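Local coordinates for protein taurine dioxygenase (PDB 5VN6) that probably acts as a taurine dioxygenase, an iron-dependent oxygenase of the TfdA family, and binds a magnesium ion at its metal site, at residues C16-E21 / Y245-R250; R53-T58 / N254-W259. All blocks are in the same frame, centred on the assembly; numbering follows the deposited sequence.

Contact 1 (C16-E21 / Y245-R250)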
loop_
_atom_site.group_PDB
_atom_site.type_symbol
_atom_site.label_atom_id
_atom_site.label_comp_id
_atom_site.label_asym_id
_atom_site.label_seq_id
_atom_site.Cartn_x
_atom_site.Cartn_y
_atom_site.Cartn_z
ATOM N N CYS A 16 -1.294 -12.264 -6.964
ATOM C CA CYS A 16 -0.843 -13.627 -6.688
ATOM C C CYS A 16 -0.865 -13.954 -5.200
ATOM O O CYS A 16 -0.830 -15.130 -4.821
ATOM C CB CYS A 16 0.579 -13.856 -7.219
ATOM S SG CYS A 16 0.754 -13.707 -9.006
ATOM N N ALA A 17 -0.956 -12.949 -4.342
ATOM C CA ALA A 17 -0.817 -13.182 -2.914
ATOM C C ALA A 17 -2.150 -13.268 -2.187
ATOM O O ALA A 17 -2.252 -13.979 -1.195
ATOM C CB ALA A 17 0.022 -12.064 -2.294
ATOM N N ILE A 18 -3.161 -12.532 -2.632
ATOM C CA ILE A 18 -4.349 -12.336 -1.815
ATOM C C ILE A 18 -5.474 -11.755 -2.655
ATOM O O ILE A 18 -5.258 -10.857 -3.483
ATOM C CB ILE A 18 -4.052 -11.431 -0.596
ATOM C CG1 ILE A 18 -5.328 -11.220 0.233
ATOM C CG2 ILE A 18 -3.458 -10.071 -1.020
ATOM C CD1 ILE A 18 -5.085 -10.658 1.632
ATOM N N GLY A 19 -6.685 -12.268 -2.432
ATOM C CA GLY A 19 -7.886 -11.684 -3.000
ATOM C C GLY A 19 -8.320 -12.343 -4.284
ATOM O O GLY A 19 -7.481 -12.665 -5.129
ATOM N N ALA A 20 -9.629 -12.547 -4.431
ATOM C CA ALA A 20 -10.209 -13.047 -5.671
ATOM C C ALA A 20 -11.650 -12.575 -5.773
ATOM O O ALA A 20 -12.354 -12.481 -4.761
ATOM C CB ALA A 20 -10.180 -14.576 -5.756
ATOM N N GLU A 21 -12.078 -12.285 -7.003
ATOM C CA GLU A 21 -13.458 -11.929 -7.281
ATOM C C GLU A 21 -14.229 -13.180 -7.682
ATOM O O GLU A 21 -13.736 -14.020 -8.443
ATOM C CB GLU A 21 -13.566 -10.860 -8.388
ATOM C CG GLU A 21 -15.026 -10.501 -8.695
ATOM C CD GLU A 21 -15.217 -9.294 -9.623
ATOM O OE1 GLU A 21 -14.226 -8.623 -9.971
ATOM O OE2 GLU A 21 -16.378 -9.041 -10.037
ATOM N N TYR A 245 2.165 -8.163 -0.342
ATOM C CA TYR A 245 1.193 -8.921 0.445
ATOM C C TYR A 245 -0.213 -8.360 0.334
ATOM O O TYR A 245 -1.119 -8.846 1.026
ATOM C CB TYR A 245 1.596 -8.927 1.928
ATOM C CG TYR A 245 3.008 -9.376 2.198
ATOM C CD1 TYR A 245 3.669 -10.260 1.326
ATOM C CD2 TYR A 245 3.688 -8.923 3.339
ATOM C CE1 TYR A 245 4.988 -10.673 1.581
ATOM C CE2 TYR A 245 4.980 -9.333 3.602
ATOM C CZ TYR A 245 5.625 -10.214 2.725
ATOM O OH TYR A 245 6.913 -10.612 3.005
ATOM N N GLN A 246 -0.416 -7.348 -0.508
ATOM C CA GLN A 246 -1.588 -6.493 -0.427
ATOM C C GLN A 246 -2.497 -6.666 -1.637
ATOM O O GLN A 246 -2.068 -7.029 -2.737
ATOM C CB GLN A 246 -1.187 -5.009 -0.312
ATOM C CG GLN A 246 -0.523 -4.645 1.010
ATOM C CD GLN A 246 -0.016 -3.210 0.998
ATOM O OE1 GLN A 246 -0.109 -2.533 -0.013
ATOM N NE2 GLN A 246 0.577 -2.768 2.094
ATOM N N VAL A 247 -3.771 -6.344 -1.418
ATOM C CA VAL A 247 -4.722 -6.129 -2.497
ATOM C C VAL A 247 -5.501 -4.869 -2.157
ATOM O O VAL A 247 -5.707 -4.551 -0.982
ATOM C CB VAL A 247 -5.661 -7.344 -2.718
ATOM C CG1 VAL A 247 -6.522 -7.678 -1.451
ATOM C CG2 VAL A 247 -6.549 -7.121 -3.918
ATOM N N ARG A 248 -5.917 -4.139 -3.192
ATOM C CA ARG A 248 -6.668 -2.897 -3.042
ATOM C C ARG A 248 -7.966 -3.004 -3.823
ATOM O O ARG A 248 -7.949 -3.328 -5.008
ATOM C CB ARG A 248 -5.861 -1.679 -3.521
ATOM C CG ARG A 248 -6.634 -0.360 -3.390
ATOM C CD ARG A 248 -5.710 0.818 -3.139
ATOM N NE ARG A 248 -6.427 2.091 -3.094
ATOM C CZ ARG A 248 -5.919 3.223 -2.605
ATOM N NH1 ARG A 248 -6.645 4.335 -2.599
ATOM N NH2 ARG A 248 -4.694 3.245 -2.108
ATOM N N TRP A 249 -9.088 -2.738 -3.156
ATOM C CA TRP A 249 -10.403 -2.949 -3.736
ATOM C C TRP A 249 -11.123 -1.617 -3.832
ATOM O O TRP A 249 -11.103 -0.827 -2.880
ATOM C CB TRP A 249 -11.213 -3.941 -2.895
ATOM C CG TRP A 249 -12.636 -4.156 -3.312
ATOM C CD1 TRP A 249 -13.765 -3.745 -2.638
ATOM C CD2 TRP A 249 -13.101 -4.870 -4.469
ATOM N NE1 TRP A 249 -14.887 -4.147 -3.310
ATOM C CE2 TRP A 249 -14.516 -4.834 -4.438
ATOM C CE3 TRP A 249 -12.462 -5.517 -5.535
ATOM C CZ2 TRP A 249 -15.306 -5.448 -5.421
ATOM C CZ3 TRP A 249 -13.253 -6.119 -6.523
ATOM C CH2 TRP A 249 -14.658 -6.085 -6.447
ATOM N N ARG A 250 -11.733 -1.363 -4.986
ATOM C CA ARG A 250 -12.511 -0.154 -5.212
ATOM C C ARG A 250 -13.988 -0.493 -5.136
ATOM O O ARG A 250 -14.451 -1.402 -5.830
ATOM C CB ARG A 250 -12.192 0.469 -6.565
ATOM C CG ARG A 250 -12.938 1.759 -6.773
ATOM C CD ARG A 250 -12.444 2.482 -8.014
ATOM N NE ARG A 250 -13.262 3.648 -8.284
ATOM C CZ ARG A 250 -13.058 4.489 -9.294
ATOM N NH1 ARG A 250 -12.047 4.291 -10.138
ATOM N NH2 ARG A 250 -13.864 5.527 -9.450
#

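Contact 2 (R53-T58 / N254-W259)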
loop_
_atom_site.group_PDB
_atom_site.type_symbol
_atom_site.label_atom_id
_atom_site.label_comp_id
_atom_site.label_asym_id
_atom_site.label_seq_id
_atom_site.Cartn_x
_atom_site.Cartn_y
_atom_site.Cartn_z
ATOM N N ARG A 53 -19.358 -8.227 -7.132
ATOM C CA ARG A 53 -20.060 -7.049 -7.626
ATOM C C ARG A 53 -21.549 -7.335 -7.714
ATOM O O ARG A 53 -21.977 -8.490 -7.753
ATOM C CB ARG A 53 -19.549 -6.631 -9.010
ATOM C CG ARG A 53 -18.051 -6.314 -9.079
ATOM C CD ARG A 53 -17.746 -4.947 -8.484
ATOM N NE ARG A 53 -16.375 -4.531 -8.778
ATOM C CZ ARG A 53 -15.709 -3.608 -8.088
ATOM N NH1 ARG A 53 -16.289 -3.014 -7.045
ATOM N NH2 ARG A 53 -14.457 -3.306 -8.421
ATOM N N ASP A 54 -22.334 -6.257 -7.729
ATOM C CA ASP A 54 -23.755 -6.308 -8.068
ATOM C C ASP A 54 -24.506 -7.348 -7.239
ATOM O O ASP A 54 -25.284 -8.155 -7.756
ATOM C CB ASP A 54 -23.920 -6.559 -9.563
ATOM C CG ASP A 54 -23.151 -5.563 -10.381
ATOM O OD1 ASP A 54 -23.306 -4.354 -10.101
ATOM O OD2 ASP A 54 -22.357 -5.982 -11.252
ATOM N N GLN A 55 -24.288 -7.301 -5.929
ATOM C CA GLN A 55 -24.993 -8.188 -5.012
ATOM C C GLN A 55 -26.257 -7.467 -4.571
ATOM O O GLN A 55 -26.290 -6.785 -3.542
ATOM C CB GLN A 55 -24.103 -8.581 -3.841
ATOM C CG GLN A 55 -22.952 -9.502 -4.231
ATOM C CD GLN A 55 -23.430 -10.724 -4.988
ATOM O OE1 GLN A 55 -24.060 -11.628 -4.413
ATOM N NE2 GLN A 55 -23.149 -10.759 -6.287
ATOM N N ASP A 56 -27.310 -7.613 -5.380
ATOM C CA ASP A 56 -28.619 -7.053 -5.069
ATOM C C ASP A 56 -29.339 -8.057 -4.179
ATOM O O ASP A 56 -30.036 -8.955 -4.651
ATOM C CB ASP A 56 -29.395 -6.769 -6.345
ATOM C CG ASP A 56 -30.766 -6.176 -6.071
ATOM O OD1 ASP A 56 -30.829 -5.058 -5.514
ATOM O OD2 ASP A 56 -31.778 -6.824 -6.419
ATOM N N ILE A 57 -29.213 -7.866 -2.867
ATOM C CA ILE A 57 -29.697 -8.830 -1.892
ATOM C C ILE A 57 -30.397 -8.067 -0.781
ATOM O O ILE A 57 -30.229 -6.855 -0.620
ATOM C CB ILE A 57 -28.561 -9.699 -1.301
ATOM C CG1 ILE A 57 -27.520 -8.816 -0.600
ATOM C CG2 ILE A 57 -27.891 -10.519 -2.405
ATOM C CD1 ILE A 57 -26.394 -9.591 0.081
ATOM N N THR A 58 -31.173 -8.795 0.005
ATOM C CA THR A 58 -31.838 -8.192 1.141
ATOM C C THR A 58 -30.953 -8.303 2.369
ATOM O O THR A 58 -29.982 -9.064 2.405
ATOM C CB THR A 58 -33.173 -8.877 1.401
ATOM O OG1 THR A 58 -32.933 -10.154 2.008
ATOM C CG2 THR A 58 -33.912 -9.092 0.084
ATOM N N ASN A 254 -23.601 -1.947 -4.064
ATOM C CA ASN A 254 -23.897 -3.368 -3.869
ATOM C C ASN A 254 -22.692 -4.272 -4.090
ATOM O O ASN A 254 -22.856 -5.463 -4.389
ATOM C CB ASN A 254 -25.067 -3.829 -4.740
ATOM C CG ASN A 254 -26.380 -3.271 -4.266
ATOM O OD1 ASN A 254 -26.545 -2.992 -3.077
ATOM N ND2 ASN A 254 -27.329 -3.119 -5.178
ATOM N N SER A 255 -21.484 -3.736 -3.949
ATOM C CA SER A 255 -20.290 -4.565 -3.892
ATOM C C SER A 255 -20.150 -5.152 -2.488
ATOM O O SER A 255 -20.574 -4.549 -1.496
ATOM C CB SER A 255 -19.043 -3.745 -4.244
ATOM O OG SER A 255 -18.968 -3.461 -5.636
ATOM N N VAL A 256 -19.553 -6.342 -2.411
ATOM C CA VAL A 256 -19.438 -7.089 -1.164
ATOM C C VAL A 256 -18.007 -7.593 -1.027
ATOM O O VAL A 256 -17.389 -8.015 -2.014
ATOM C CB VAL A 256 -20.461 -8.256 -1.114
ATOM C CG1 VAL A 256 -20.224 -9.170 0.089
ATOM C CG2 VAL A 256 -21.878 -7.716 -1.078
ATOM N N ALA A 257 -17.466 -7.497 0.192
ATOM C CA ALA A 257 -16.204 -8.123 0.576
ATOM C C ALA A 257 -16.482 -9.136 1.678
ATOM O O ALA A 257 -17.224 -8.843 2.622
ATOM C CB ALA A 257 -15.174 -7.109 1.077
ATOM N N ILE A 258 -15.898 -10.324 1.549
ATOM C CA ILE A 258 -15.909 -11.341 2.595
ATOM C C ILE A 258 -14.458 -11.626 2.939
ATOM O O ILE A 258 -13.680 -11.987 2.049
ATOM C CB ILE A 258 -16.589 -12.646 2.131
ATOM C CG1 ILE A 258 -17.916 -12.383 1.409
ATOM C CG2 ILE A 258 -16.735 -13.617 3.305
ATOM C CD1 ILE A 258 -18.354 -13.534 0.493
ATOM N N TRP A 259 -14.085 -11.500 4.217
ATOM C CA TRP A 259 -12.687 -11.758 4.545
ATOM C C TRP A 259 -12.510 -12.551 5.831
ATOM O O TRP A 259 -13.339 -12.503 6.755
ATOM C CB TRP A 259 -11.852 -10.468 4.621
ATOM C CG TRP A 259 -12.114 -9.541 5.776
ATOM C CD1 TRP A 259 -11.461 -9.511 6.983
ATOM C CD2 TRP A 259 -13.045 -8.449 5.794
ATOM N NE1 TRP A 259 -11.963 -8.484 7.764
ATOM C CE2 TRP A 259 -12.925 -7.813 7.052
ATOM C CE3 TRP A 259 -13.978 -7.955 4.869
ATOM C CZ2 TRP A 259 -13.705 -6.704 7.409
ATOM C CZ3 TRP A 259 -14.746 -6.852 5.219
ATOM C CH2 TRP A 259 -14.605 -6.240 6.485
HETATM O O HOH W 1 -21.030 -3.689 -7.199
#

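Contact 1 (C16-E21 / Y245-R250)
Ile-18 and Val-247 cross at about a right angle where the loop before strand 20-23 runs over strand 246-249. Ile-18 sets CG1 anti to its backbone N (chi1 179°). This puts CG2 between the backbone N and C, flanked by both and facing the other segment. CG2 rests on the backbone there, 3.3 Å from Tyr-245 O, and lies 3.9 Å from Val-247 CB. In Val-247 it is CG1 that is flanked by N and C (chi1 60°). Val-247 CB lies 3.6 Å from Ile-18 O, a carbonyl that Thr-15 OG1 also meets with a hydrogen bond. Val-49 of strand 49-52 touches both side chains. At one end, Ala-17 CB sits 4.3 Å from Tyr-245 CA. At the other, the extended Glu-21 chain brings OE1 to the ring edge of Trp-249, near its plane and 4.4 Å from CH2. Phe-51 stacks on this indole.

No hydrogen bond joins the two segments, although they run in roughly the same direction. Strand 246-249 bonds into the small sheet with 133-137, and strand 20-23 into the large one. Mostly van der Waals contact therefore holds the two sheets of this cupin-type fold together here, with no hydrogen bond to fix the register.

Contact 2 (R53-T58 / N254-W259)
This is a polar contact between a loop and the start of a strand, partly buried, where inner strands 49-52 and 256-260 of the large mixed sheet meet their loops. Segment 53-58 leaves strand 49-52, and segment 254-259 leads into its antiparallel neighbour 256-260. One backbone bond joins them: Gln-55 N donates to Asn-254 O at 2.8 Å, in the carbonyl plane. Gln-55 is also the centre of an inverse gamma turn. Its side chain bends at chi2 (-53°) and folds back, so that NE2 gives a nearly straight bond of 2.9 Å to Arg-53 O (168°). That donor sits above the carbonyl plane, while the acceptor lies in the Gln-55 amide plane. Leu-27 N and Val-25 O also bind this amide, which fixes its rotation. The aliphatic part of Gln-55 crosses Val-256, with CB 3.7 Å from Val-256 CG2.

On the other flank, Arg-53 NH1 donates a hydrogen bond to Ser-255 OG (3.1 Å) and another to the carbonyl O of Arg-250. The hydroxyl lies in the guanidinium plane, at its edge. A water links Ser-255 OG, 2.6 Å away, to Asp-54 N. Asn-254 lays its CB against the backbone of Gln-55, 3.4 Å from Gln-55 O.

Beyond the contact, Val-256 pairs with Leu-52 and Asn-254 with Cys-123 of strand 118-125. Thr-58 then caps helix 59-67, whose His-62 touches Ile-57.

From the N terminus, the chain passes 16-21, then 53-58, and only much later 245-250 and 254-259. Contact 1 closes a loop of 223 residues and contact 2 one of 195. The loops cross: 53-58 lies inside the loop of contact 1, but its partner 254-259 lies beyond 245-250. Strand 20-23 lies beside 49-52 in the large sheet, and 49-52 lies beside 256-260. Contact 1 sets the small sheet against this large one; contact 2 ties the loop after 49-52 to the residues that lead into 256-260, in the middle of the strand order. Arg-53 bridges them: its NH1 lies 2.7 Å from Arg-250 O and packs on Trp-249, while its CG meets Glu-21 OE2.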